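Local structure of halogenase (Chondromyces crocatus, 3E1T) at residues N120-R123 / D127-E130; F347-R352 / H474-G479; N369-T372 / F376-A379. The protein is an FAD-dependent halogenase that probably installs the chlorine of chondrochloren in the myxobacterium that makes this natural product. All coordinates share one frame; numbering follows the deposited sequence.

Three short contacts, spread widely through one halogenase chain, join different kinds of element: helix to strand, helix to helix, and loop to helix. Interaction 1 comes first in sequence and packs helix 110-123 on strand 127-129, an outermost strand of the five-stranded parallel sheet. Interaction 2 joins helix 340-368 to helix 467-477, and interaction 3 is nested inside the long loop it closes. Centres of interactions 1 and 2 lie 32 Å apart, those of 2 and 3 30 Å. Interactions 1 and 3, 46 Å apart between centres, sit on opposite sides of the chain's centre. Helix 340-368 carries one side of interaction 2 and leads into the loop of interaction 3, so one long helix spans both regions.

Interaction 1: N120-R123 / D127-E130; sequences NSER and DVRE
Glu122 meets Val128 because its CG stands beside the backbone N and anti to the carbonyl carbon (chi1 -68°), and the chain then runs extended beyond CG, crossing the valine at about a right angle. Val128 answers with an off-rotamer first torsion of -14°, which sets both its methyls against the helix. CG1 lies 3.6 Å from Glu122 CG and also packs on CB of Ser121, while CG2 comes within 3.5 Å of Glu122 OE2. Glu122 contributes carbon to the packing round Val128, which Leu118 and Arg119 also touch. Ser121 offers carbon to Val128 and turns its hydroxyl to Ser24. Strand 127-129, an outermost strand of the parallel sheet, is bonded to strand 33-36, and helix 110-123 packs on it through a short connection, consistent with a Rossmann-type FAD-binding fold. No direct hydrogen bond joins the two segments; a water does so instead, donating to Glu122 OE2 at 2.6 Å and to Val128 O at 2.8 Å. Arg119 forms salt bridges with both Glu122 and Glu130. The CG methylene of Glu122 thus packs against valine while its carboxylate is held by water and by Arg119, whose positive charge should ease repulsion between the two glutamates.

Interaction 2: F347-R352 / H474-G479; sequences FERRYR and HLAMFG
Ala476 points its methyl group toward helix 340-368, where it meets the stem of Arg352: the two CB atoms are 3.6 Å apart. The same methyl lies 3.8 Å from Arg349 O, so it rests on side chain and backbone alike, and the CA atoms of Arg349 and Ala476 approach to 4.9 Å. Arg349 runs past with its CG 4.1 Å from Ala476 O, then bends at chi3 (67°) and pairs with Glu346. Arg352 starts toward helix 467-477, but its chain, extended from CG to NE, carries the guanidinium away. There NE and NH2 grip Glu348 side-on, both converging on OE1 from the same face of the carboxylate; the NE bond is the shorter at 3.0 Å. The acceptor lies almost in the guanidinium plane. The backbone O of Asn290 accepts a further bond from NH2, and Phe293 adds a cation-pi contact. Met477 CG approaches Arg352 O at 4.2 Å. Polar bonds flank the alanine contact: Ala476 O accepts from Arg353 NH1, and Arg352 O from Gln473 NE2. Between the two segments themselves there is van der Waals packing and no hydrogen bond, made close by alanine, while the buried arginine's charge is met within its own helix and near Phe293.

Interaction 3: N369-T372 / F376-A379; sequences NQDT and FWSA
Residues 369-372 follow helix 340-368 without regular structure: Asn369, Gln370 and Asp371 have broadly extended, non-helical backbone angles, and the chain then turns back so that residues 376-378 run as part of the short helix 375-378. The two segments come nearest at Asp371 and Trp377, whose CA atoms are 6.3 Å apart. Asn369 and Trp377 make the main side-chain contact. With CG anti to the backbone N (chi1 -166°), Asn369 lays its amide nitrogen over one face of the indole, ND2 standing 3.2 Å from Trp377 CD2, while CB sits over the six-membered ring in a CH-pi contact, 3.9 Å from its centroid. The amide plane is tilted by 57° from the ring plane, so the group leans on the indole and does not lie flat against it. On the opposite face Phe376 CD2 lies over the ring, and Trp83 meets the indole edge-to-face. Asp371 CB approaches Trp377 CD1 obliquely at 4.0 Å. Asn369 OD1 accepts from Gly84 N, and Trp377 NE1 bonds to Phe215 O. An indole with a tilted asparagine amide over one face and the edge of Phe376 over the other thus ties the connection between helices 340-368 and 375-378 to strand 210-215 of the large mixed sheet, through Ala214 and Phe215 O, about 14 Å from the bound FAD of this flavin-dependent halogenase.

Interaction 1: N120-R123 / D127-E130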
ATOM      1  N   ASN A 120      -8.230  -4.185 -18.897  1.00 42.37           N
ATOM      2  CA  ASN A 120      -8.966  -2.928 -19.056  1.00 42.62           C
ATOM      3  C   ASN A 120      -8.093  -1.843 -19.665  1.00 43.02           C
ATOM      4  O   ASN A 120      -8.595  -0.971 -20.380  1.00 42.98           O
ATOM      5  CB  ASN A 120      -9.527  -2.449 -17.712  1.00 43.04           C
ATOM      6  CG  ASN A 120     -10.406  -1.198 -17.842  1.00 43.72           C
ATOM      7  OD1 ASN A 120     -11.357  -1.173 -18.620  1.00 43.83           O
ATOM      8  ND2 ASN A 120     -10.098  -0.163 -17.056  1.00 43.78           N
ATOM      9  N   SER A 121      -6.793  -1.894 -19.358  1.00 43.04           N
ATOM     10  CA  SER A 121      -5.801  -0.987 -19.946  1.00 43.45           C
ATOM     11  C   SER A 121      -5.786  -1.125 -21.467  1.00 43.75           C
ATOM     12  O   SER A 121      -5.865  -0.128 -22.187  1.00 43.26           O
ATOM     13  CB  SER A 121      -4.394  -1.275 -19.398  1.00 43.15           C
ATOM     14  OG  SER A 121      -4.207  -0.738 -18.097  1.00 43.71           O
ATOM     15  N   GLU A 122      -5.669  -2.368 -21.930  1.00 44.38           N
ATOM     16  CA  GLU A 122      -5.661  -2.682 -23.355  1.00 45.70           C
ATOM     17  C   GLU A 122      -6.870  -2.073 -24.039  1.00 46.32           C
ATOM     18  O   GLU A 122      -6.725  -1.260 -24.953  1.00 46.79           O
ATOM     19  CB  GLU A 122      -5.630  -4.191 -23.564  1.00 45.63           C
ATOM     20  CG  GLU A 122      -4.329  -4.812 -23.119  1.00 45.90           C
ATOM     21  CD  GLU A 122      -4.372  -6.314 -23.070  1.00 47.54           C
ATOM     22  OE1 GLU A 122      -5.481  -6.889 -22.927  1.00 48.62           O
ATOM     23  OE2 GLU A 122      -3.287  -6.930 -23.159  1.00 47.91           O
ATOM     24  N   ARG A 123      -8.051  -2.442 -23.547  1.00 47.06           N
ATOM     25  CA  ARG A 123      -9.331  -1.937 -24.033  1.00 48.06           C
ATOM     26  C   ARG A 123      -9.457  -0.416 -23.972  1.00 48.24           C
ATOM     27  O   ARG A 123     -10.260   0.169 -24.700  1.00 48.61           O
ATOM     28  CB  ARG A 123     -10.485  -2.571 -23.246  1.00 47.97           C
ATOM     29  CG  ARG A 123     -10.526  -4.099 -23.301  1.00 49.35           C
ATOM     30  CD  ARG A 123     -11.866  -4.627 -22.804  1.00 51.21           C
ATOM     31  NE  ARG A 123     -12.170  -4.198 -21.436  1.00 52.24           N
ATOM     32  CZ  ARG A 123     -12.025  -4.957 -20.350  1.00 51.93           C
ATOM     33  NH1 ARG A 123     -11.578  -6.204 -20.449  1.00 51.78           N
ATOM     34  NH2 ARG A 123     -12.330  -4.462 -19.157  1.00 52.29           N
ATOM     35  N   ASP A 127      -0.970   0.099 -25.097  1.00 46.26           N
ATOM     36  CA  ASP A 127      -0.103  -0.906 -25.692  1.00 46.17           C
ATOM     37  C   ASP A 127       0.601  -1.691 -24.581  1.00 45.79           C
ATOM     38  O   ASP A 127       1.731  -1.368 -24.214  1.00 45.89           O
ATOM     39  CB  ASP A 127       0.920  -0.200 -26.600  1.00 46.28           C
ATOM     40  CG  ASP A 127       1.678  -1.150 -27.512  1.00 47.47           C
ATOM     41  OD1 ASP A 127       1.767  -2.366 -27.234  1.00 48.70           O
ATOM     42  OD2 ASP A 127       2.213  -0.657 -28.527  1.00 48.91           O
ATOM     43  N   VAL A 128      -0.049  -2.719 -24.039  1.00 45.34           N
ATOM     44  CA  VAL A 128       0.585  -3.473 -22.952  1.00 44.91           C
ATOM     45  C   VAL A 128       1.294  -4.715 -23.478  1.00 45.11           C
ATOM     46  O   VAL A 128       0.789  -5.415 -24.355  1.00 45.16           O
ATOM     47  CB  VAL A 128      -0.364  -3.780 -21.724  1.00 45.00           C
ATOM     48  CG1 VAL A 128      -1.627  -2.942 -21.768  1.00 43.73           C
ATOM     49  CG2 VAL A 128      -0.688  -5.265 -21.593  1.00 44.52           C
ATOM     50  N   ARG A 129       2.482  -4.966 -22.947  1.00 45.08           N
ATOM     51  CA  ARG A 129       3.294  -6.085 -23.389  1.00 45.32           C
ATOM     52  C   ARG A 129       3.877  -6.814 -22.193  1.00 45.47           C
ATOM     53  O   ARG A 129       4.726  -6.271 -21.479  1.00 45.24           O
ATOM     54  CB  ARG A 129       4.388  -5.592 -24.344  1.00 45.17           C
ATOM     55  CG  ARG A 129       3.861  -5.361 -25.755  1.00 45.95           C
ATOM     56  CD  ARG A 129       4.392  -4.088 -26.378  1.00 46.76           C
ATOM     57  NE  ARG A 129       5.726  -4.273 -26.930  1.00 46.55           N
ATOM     58  CZ  ARG A 129       6.273  -3.503 -27.868  1.00 46.36           C
ATOM     59  NH1 ARG A 129       5.601  -2.472 -28.384  1.00 45.43           N
ATOM     60  NH2 ARG A 129       7.501  -3.772 -28.286  1.00 46.64           N
ATOM     61  N   GLU A 130       3.390  -8.035 -21.971  1.00 45.76           N
ATOM     62  CA  GLU A 130       3.869  -8.893 -20.894  1.00 46.53           C
ATOM     63  C   GLU A 130       5.177  -9.556 -21.304  1.00 46.87           C
ATOM     64  O   GLU A 130       5.618  -9.395 -22.444  1.00 47.40           O
ATOM     65  CB  GLU A 130       2.801  -9.924 -20.520  1.00 46.48           C
ATOM     66  CG  GLU A 130       1.574  -9.306 -19.859  1.00 46.87           C
ATOM     67  CD  GLU A 130       0.394 -10.261 -19.743  1.00 47.38           C
ATOM     68  OE1 GLU A 130       0.595 -11.491 -19.663  1.00 49.05           O
ATOM     69  OE2 GLU A 130      -0.751  -9.771 -19.721  1.00 49.50           O
TER
HETATM   70  O   HOH W   1      -1.822  -6.036 -25.096  1.00 46.26           O

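Interaction 2: F347-R352 / H474-G479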
ATOM      1  N   PHE A 347       1.641  16.754  -7.826  1.00 32.18           N
ATOM      2  CA  PHE A 347       1.627  15.325  -7.653  1.00 30.26           C
ATOM      3  C   PHE A 347       2.348  14.882  -6.354  1.00 29.88           C
ATOM      4  O   PHE A 347       1.753  14.198  -5.531  1.00 29.07           O
ATOM      5  CB  PHE A 347       2.277  14.680  -8.884  1.00 29.65           C
ATOM      6  CG  PHE A 347       2.959  13.368  -8.604  1.00 27.74           C
ATOM      7  CD1 PHE A 347       2.264  12.309  -8.038  1.00 26.06           C
ATOM      8  CD2 PHE A 347       4.292  13.193  -8.927  1.00 26.55           C
ATOM      9  CE1 PHE A 347       2.884  11.095  -7.804  1.00 25.23           C
ATOM     10  CE2 PHE A 347       4.922  11.994  -8.691  1.00 24.40           C
ATOM     11  CZ  PHE A 347       4.207  10.927  -8.126  1.00 25.36           C
ATOM     12  N   GLU A 348       3.615  15.267  -6.195  1.00 29.50           N
ATOM     13  CA  GLU A 348       4.395  14.912  -5.007  1.00 29.85           C
ATOM     14  C   GLU A 348       3.777  15.456  -3.708  1.00 29.75           C
ATOM     15  O   GLU A 348       3.704  14.745  -2.697  1.00 29.94           O
ATOM     16  CB  GLU A 348       5.860  15.341  -5.153  1.00 30.07           C
ATOM     17  CG  GLU A 348       6.761  14.767  -4.041  1.00 30.83           C
ATOM     18  CD  GLU A 348       8.226  14.697  -4.386  1.00 31.78           C
ATOM     19  OE1 GLU A 348       9.052  14.840  -3.453  1.00 32.13           O
ATOM     20  OE2 GLU A 348       8.566  14.441  -5.565  1.00 33.41           O
ATOM     21  N   ARG A 349       3.300  16.698  -3.752  1.00 29.52           N
ATOM     22  CA  ARG A 349       2.692  17.333  -2.593  1.00 30.58           C
ATOM     23  C   ARG A 349       1.471  16.543  -2.113  1.00 29.58           C
ATOM     24  O   ARG A 349       1.393  16.181  -0.953  1.00 29.91           O
ATOM     25  CB  ARG A 349       2.303  18.776  -2.933  1.00 30.21           C
ATOM     26  CG  ARG A 349       1.853  19.592  -1.739  1.00 33.27           C
ATOM     27  CD  ARG A 349       1.277  20.954  -2.180  1.00 33.38           C
ATOM     28  NE  ARG A 349       0.021  20.812  -2.923  1.00 40.73           N
ATOM     29  CZ  ARG A 349      -1.190  20.769  -2.360  1.00 43.02           C
ATOM     30  NH1 ARG A 349      -1.326  20.844  -1.035  1.00 44.52           N
ATOM     31  NH2 ARG A 349      -2.268  20.646  -3.123  1.00 44.21           N
ATOM     32  N   ARG A 350       0.544  16.262  -3.025  1.00 29.27           N
ATOM     33  CA  ARG A 350      -0.658  15.479  -2.749  1.00 28.91           C
ATOM     34  C   ARG A 350      -0.357  14.051  -2.277  1.00 28.37           C
ATOM     35  O   ARG A 350      -0.999  13.546  -1.353  1.00 27.24           O
ATOM     36  CB  ARG A 350      -1.507  15.404  -4.011  1.00 29.59           C
ATOM     37  CG  ARG A 350      -2.820  16.144  -3.992  1.00 33.08           C
ATOM     38  CD  ARG A 350      -2.658  17.598  -4.299  1.00 36.82           C
ATOM     39  NE  ARG A 350      -3.779  18.079  -5.101  1.00 40.81           N
ATOM     40  CZ  ARG A 350      -4.946  18.498  -4.623  1.00 43.14           C
ATOM     41  NH1 ARG A 350      -5.194  18.515  -3.312  1.00 44.97           N
ATOM     42  NH2 ARG A 350      -5.871  18.909  -5.470  1.00 45.16           N
ATOM     43  N   TYR A 351       0.599  13.403  -2.940  1.00 26.93           N
ATOM     44  CA  TYR A 351       0.992  12.028  -2.631  1.00 26.41           C
ATOM     45  C   TYR A 351       1.602  11.933  -1.218  1.00 26.20           C
ATOM     46  O   TYR A 351       1.245  11.041  -0.441  1.00 27.02           O
ATOM     47  CB  TYR A 351       1.976  11.536  -3.701  1.00 25.83           C
ATOM     48  CG  TYR A 351       2.302  10.028  -3.745  1.00 25.39           C
ATOM     49  CD1 TYR A 351       1.631   9.090  -2.955  1.00 23.20           C
ATOM     50  CD2 TYR A 351       3.266   9.557  -4.630  1.00 25.73           C
ATOM     51  CE1 TYR A 351       1.940   7.720  -3.031  1.00 23.54           C
ATOM     52  CE2 TYR A 351       3.595   8.193  -4.707  1.00 23.88           C
ATOM     53  CZ  TYR A 351       2.920   7.282  -3.918  1.00 24.00           C
ATOM     54  OH  TYR A 351       3.241   5.944  -4.022  1.00 26.51           O
ATOM     55  N   ARG A 352       2.524  12.836  -0.907  1.00 25.79           N
ATOM     56  CA  ARG A 352       3.161  12.893   0.408  1.00 26.04           C
ATOM     57  C   ARG A 352       2.122  13.192   1.504  1.00 26.62           C
ATOM     58  O   ARG A 352       2.245  12.709   2.630  1.00 26.79           O
ATOM     59  CB  ARG A 352       4.264  13.959   0.435  1.00 25.78           C
ATOM     60  CG  ARG A 352       5.534  13.558  -0.293  1.00 25.80           C
ATOM     61  CD  ARG A 352       6.708  14.542  -0.103  1.00 25.78           C
ATOM     62  NE  ARG A 352       7.859  14.045  -0.855  1.00 25.74           N
ATOM     63  CZ  ARG A 352       8.671  13.069  -0.449  1.00 26.88           C
ATOM     64  NH1 ARG A 352       8.513  12.509   0.747  1.00 26.14           N
ATOM     65  NH2 ARG A 352       9.665  12.663  -1.234  1.00 26.85           N
ATOM     66  N   HIS A 474       6.882  17.500   6.142  1.00 35.32           N
ATOM     67  CA  HIS A 474       6.380  18.690   6.836  1.00 37.29           C
ATOM     68  C   HIS A 474       5.931  19.736   5.824  1.00 37.56           C
ATOM     69  O   HIS A 474       4.847  20.268   5.946  1.00 38.45           O
ATOM     70  CB  HIS A 474       7.413  19.284   7.802  1.00 37.74           C
ATOM     71  CG  HIS A 474       6.856  20.372   8.677  1.00 40.61           C
ATOM     72  ND1 HIS A 474       6.645  21.656   8.224  1.00 43.39           N
ATOM     73  CD2 HIS A 474       6.441  20.356   9.967  1.00 42.12           C
ATOM     74  CE1 HIS A 474       6.133  22.390   9.198  1.00 44.13           C
ATOM     75  NE2 HIS A 474       5.999  21.625  10.267  1.00 44.18           N
ATOM     76  N   LEU A 475       6.759  20.010   4.822  1.00 38.59           N
ATOM     77  CA  LEU A 475       6.410  20.979   3.771  1.00 39.59           C
ATOM     78  C   LEU A 475       5.099  20.609   3.049  1.00 39.53           C
ATOM     79  O   LEU A 475       4.231  21.462   2.830  1.00 39.59           O
ATOM     80  CB  LEU A 475       7.576  21.115   2.783  1.00 39.75           C
ATOM     81  CG  LEU A 475       7.869  22.468   2.114  1.00 41.71           C
ATOM     82  CD1 LEU A 475       7.733  23.662   3.081  1.00 42.33           C
ATOM     83  CD2 LEU A 475       9.258  22.447   1.462  1.00 40.63           C
ATOM     84  N   ALA A 476       4.951  19.330   2.703  1.00 39.34           N
ATOM     85  CA  ALA A 476       3.769  18.852   1.980  1.00 39.42           C
ATOM     86  C   ALA A 476       2.498  18.890   2.830  1.00 39.51           C
ATOM     87  O   ALA A 476       1.436  19.271   2.345  1.00 39.26           O
ATOM     88  CB  ALA A 476       4.007  17.445   1.441  1.00 39.06           C
ATOM     89  N   MET A 477       2.616  18.498   4.096  1.00 39.74           N
ATOM     90  CA  MET A 477       1.459  18.420   4.986  1.00 40.22           C
ATOM     91  C   MET A 477       1.241  19.730   5.736  1.00 41.61           C
ATOM     92  O   MET A 477       0.113  20.074   6.052  1.00 41.26           O
ATOM     93  CB  MET A 477       1.630  17.284   5.993  1.00 40.02           C
ATOM     94  CG  MET A 477       1.920  15.924   5.374  1.00 39.40           C
ATOM     95  SD  MET A 477       2.237  14.625   6.593  1.00 38.45           S
ATOM     96  CE  MET A 477       0.601  14.429   7.320  1.00 40.19           C
ATOM     97  N   PHE A 478       2.337  20.449   5.975  1.00 43.36           N
ATOM     98  CA  PHE A 478       2.426  21.560   6.935  1.00 45.56           C
ATOM     99  C   PHE A 478       2.047  21.142   8.360  1.00 46.20           C
ATOM    100  O   PHE A 478       1.396  21.882   9.095  1.00 47.09           O
ATOM    101  CB  PHE A 478       1.717  22.826   6.432  1.00 46.04           C
ATOM    102  CG  PHE A 478       2.577  23.662   5.530  1.00 47.68           C
ATOM    103  CD1 PHE A 478       3.714  24.297   6.029  1.00 49.98           C
ATOM    104  CD2 PHE A 478       2.279  23.793   4.180  1.00 48.85           C
ATOM    105  CE1 PHE A 478       4.532  25.068   5.201  1.00 50.51           C
ATOM    106  CE2 PHE A 478       3.085  24.560   3.343  1.00 49.56           C
ATOM    107  CZ  PHE A 478       4.215  25.198   3.850  1.00 49.76           C
ATOM    108  N   GLY A 479       2.501  19.944   8.729  1.00 46.86           N
ATOM    109  CA  GLY A 479       2.143  19.292   9.978  1.00 47.49           C
ATOM    110  C   GLY A 479       0.692  18.855   9.973  1.00 47.97           C
ATOM    111  O   GLY A 479      -0.200  19.664  10.221  1.00 48.43           O
TER

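Interaction 3: N369-T372 / F376-A379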
ATOM      1  N   ASN A 369      -1.927  -0.173  21.045  1.00 38.35           N
ATOM      2  CA  ASN A 369      -1.974  -1.535  21.571  1.00 38.68           C
ATOM      3  C   ASN A 369      -1.239  -1.659  22.915  1.00 39.50           C
ATOM      4  O   ASN A 369      -0.060  -1.328  23.031  1.00 39.79           O
ATOM      5  CB  ASN A 369      -1.445  -2.561  20.573  1.00 38.20           C
ATOM      6  CG  ASN A 369      -1.798  -3.979  20.964  1.00 36.67           C
ATOM      7  OD1 ASN A 369      -2.966  -4.334  21.046  1.00 34.79           O
ATOM      8  ND2 ASN A 369      -0.786  -4.797  21.206  1.00 35.22           N
ATOM      9  N   GLN A 370      -1.967  -2.134  23.924  1.00 40.39           N
ATOM     10  CA  GLN A 370      -1.422  -2.406  25.257  1.00 40.33           C
ATOM     11  C   GLN A 370      -0.980  -3.860  25.344  1.00 39.68           C
ATOM     12  O   GLN A 370      -1.805  -4.776  25.235  1.00 39.96           O
ATOM     13  CB  GLN A 370      -2.498  -2.145  26.318  1.00 41.18           C
ATOM     14  CG  GLN A 370      -2.054  -2.395  27.762  1.00 43.70           C
ATOM     15  CD  GLN A 370      -3.220  -2.685  28.687  1.00 47.49           C
ATOM     16  OE1 GLN A 370      -3.739  -3.806  28.724  1.00 49.44           O
ATOM     17  NE2 GLN A 370      -3.633  -1.678  29.448  1.00 48.64           N
ATOM     18  N   ASP A 371       0.319  -4.070  25.522  1.00 38.77           N
ATOM     19  CA  ASP A 371       0.862  -5.404  25.763  1.00 38.00           C
ATOM     20  C   ASP A 371       2.200  -5.235  26.470  1.00 37.38           C
ATOM     21  O   ASP A 371       3.272  -5.225  25.840  1.00 37.05           O
ATOM     22  CB  ASP A 371       0.991  -6.211  24.466  1.00 38.20           C
ATOM     23  CG  ASP A 371       1.143  -7.703  24.719  1.00 38.26           C
ATOM     24  OD1 ASP A 371       1.523  -8.087  25.844  1.00 39.49           O
ATOM     25  OD2 ASP A 371       0.881  -8.499  23.796  1.00 37.01           O
ATOM     26  N   THR A 372       2.125  -5.104  27.791  1.00 36.51           N
ATOM     27  CA  THR A 372       3.257  -4.642  28.587  1.00 36.05           C
ATOM     28  C   THR A 372       4.407  -5.625  28.686  1.00 35.54           C
ATOM     29  O   THR A 372       5.525  -5.223  29.005  1.00 35.84           O
ATOM     30  CB  THR A 372       2.832  -4.202  30.015  1.00 36.61           C
ATOM     31  OG1 THR A 372       2.196  -5.297  30.684  1.00 36.70           O
ATOM     32  CG2 THR A 372       1.877  -3.016  29.953  1.00 35.66           C
ATOM     33  N   PHE A 376       7.880  -6.618  21.069  1.00 29.88           N
ATOM     34  CA  PHE A 376       7.407  -6.044  19.798  1.00 29.07           C
ATOM     35  C   PHE A 376       6.604  -4.757  20.028  1.00 29.04           C
ATOM     36  O   PHE A 376       6.938  -3.709  19.478  1.00 28.79           O
ATOM     37  CB  PHE A 376       6.599  -7.099  19.012  1.00 28.38           C
ATOM     38  CG  PHE A 376       6.028  -6.604  17.687  1.00 27.69           C
ATOM     39  CD1 PHE A 376       6.678  -6.889  16.483  1.00 25.94           C
ATOM     40  CD2 PHE A 376       4.827  -5.881  17.644  1.00 27.14           C
ATOM     41  CE1 PHE A 376       6.142  -6.442  15.250  1.00 26.84           C
ATOM     42  CE2 PHE A 376       4.291  -5.423  16.410  1.00 26.71           C
ATOM     43  CZ  PHE A 376       4.948  -5.713  15.225  1.00 24.44           C
ATOM     44  N   TRP A 377       5.563  -4.826  20.854  1.00 28.98           N
ATOM     45  CA  TRP A 377       4.731  -3.645  21.114  1.00 29.44           C
ATOM     46  C   TRP A 377       5.424  -2.557  21.929  1.00 30.04           C
ATOM     47  O   TRP A 377       5.244  -1.365  21.652  1.00 30.32           O
ATOM     48  CB  TRP A 377       3.375  -4.045  21.711  1.00 29.06           C
ATOM     49  CG  TRP A 377       2.631  -4.906  20.774  1.00 29.53           C
ATOM     50  CD1 TRP A 377       2.513  -6.270  20.821  1.00 28.39           C
ATOM     51  CD2 TRP A 377       1.953  -4.483  19.585  1.00 28.36           C
ATOM     52  NE1 TRP A 377       1.786  -6.714  19.748  1.00 29.14           N
ATOM     53  CE2 TRP A 377       1.431  -5.637  18.973  1.00 28.20           C
ATOM     54  CE3 TRP A 377       1.723  -3.235  18.989  1.00 28.31           C
ATOM     55  CZ2 TRP A 377       0.680  -5.588  17.792  1.00 28.24           C
ATOM     56  CZ3 TRP A 377       0.986  -3.192  17.812  1.00 28.55           C
ATOM     57  CH2 TRP A 377       0.483  -4.362  17.223  1.00 28.73           C
ATOM     58  N   SER A 378       6.242  -2.946  22.908  1.00 30.66           N
ATOM     59  CA  SER A 378       6.960  -1.946  23.717  1.00 31.89           C
ATOM     60  C   SER A 378       7.924  -1.090  22.879  1.00 31.69           C
ATOM     61  O   SER A 378       8.153   0.072  23.192  1.00 31.63           O
ATOM     62  CB  SER A 378       7.716  -2.603  24.870  1.00 32.18           C
ATOM     63  OG  SER A 378       8.827  -3.343  24.373  1.00 35.95           O
ATOM     64  N   ALA A 379       8.472  -1.670  21.814  1.00 31.72           N
ATOM     65  CA  ALA A 379       9.368  -0.942  20.909  1.00 31.88           C
ATOM     66  C   ALA A 379       8.631  -0.155  19.812  1.00 31.86           C
ATOM     67  O   ALA A 379       9.264   0.557  19.023  1.00 32.92           O
ATOM     68  CB  ALA A 379      10.368  -1.903  20.284  1.00 31.71           C
TER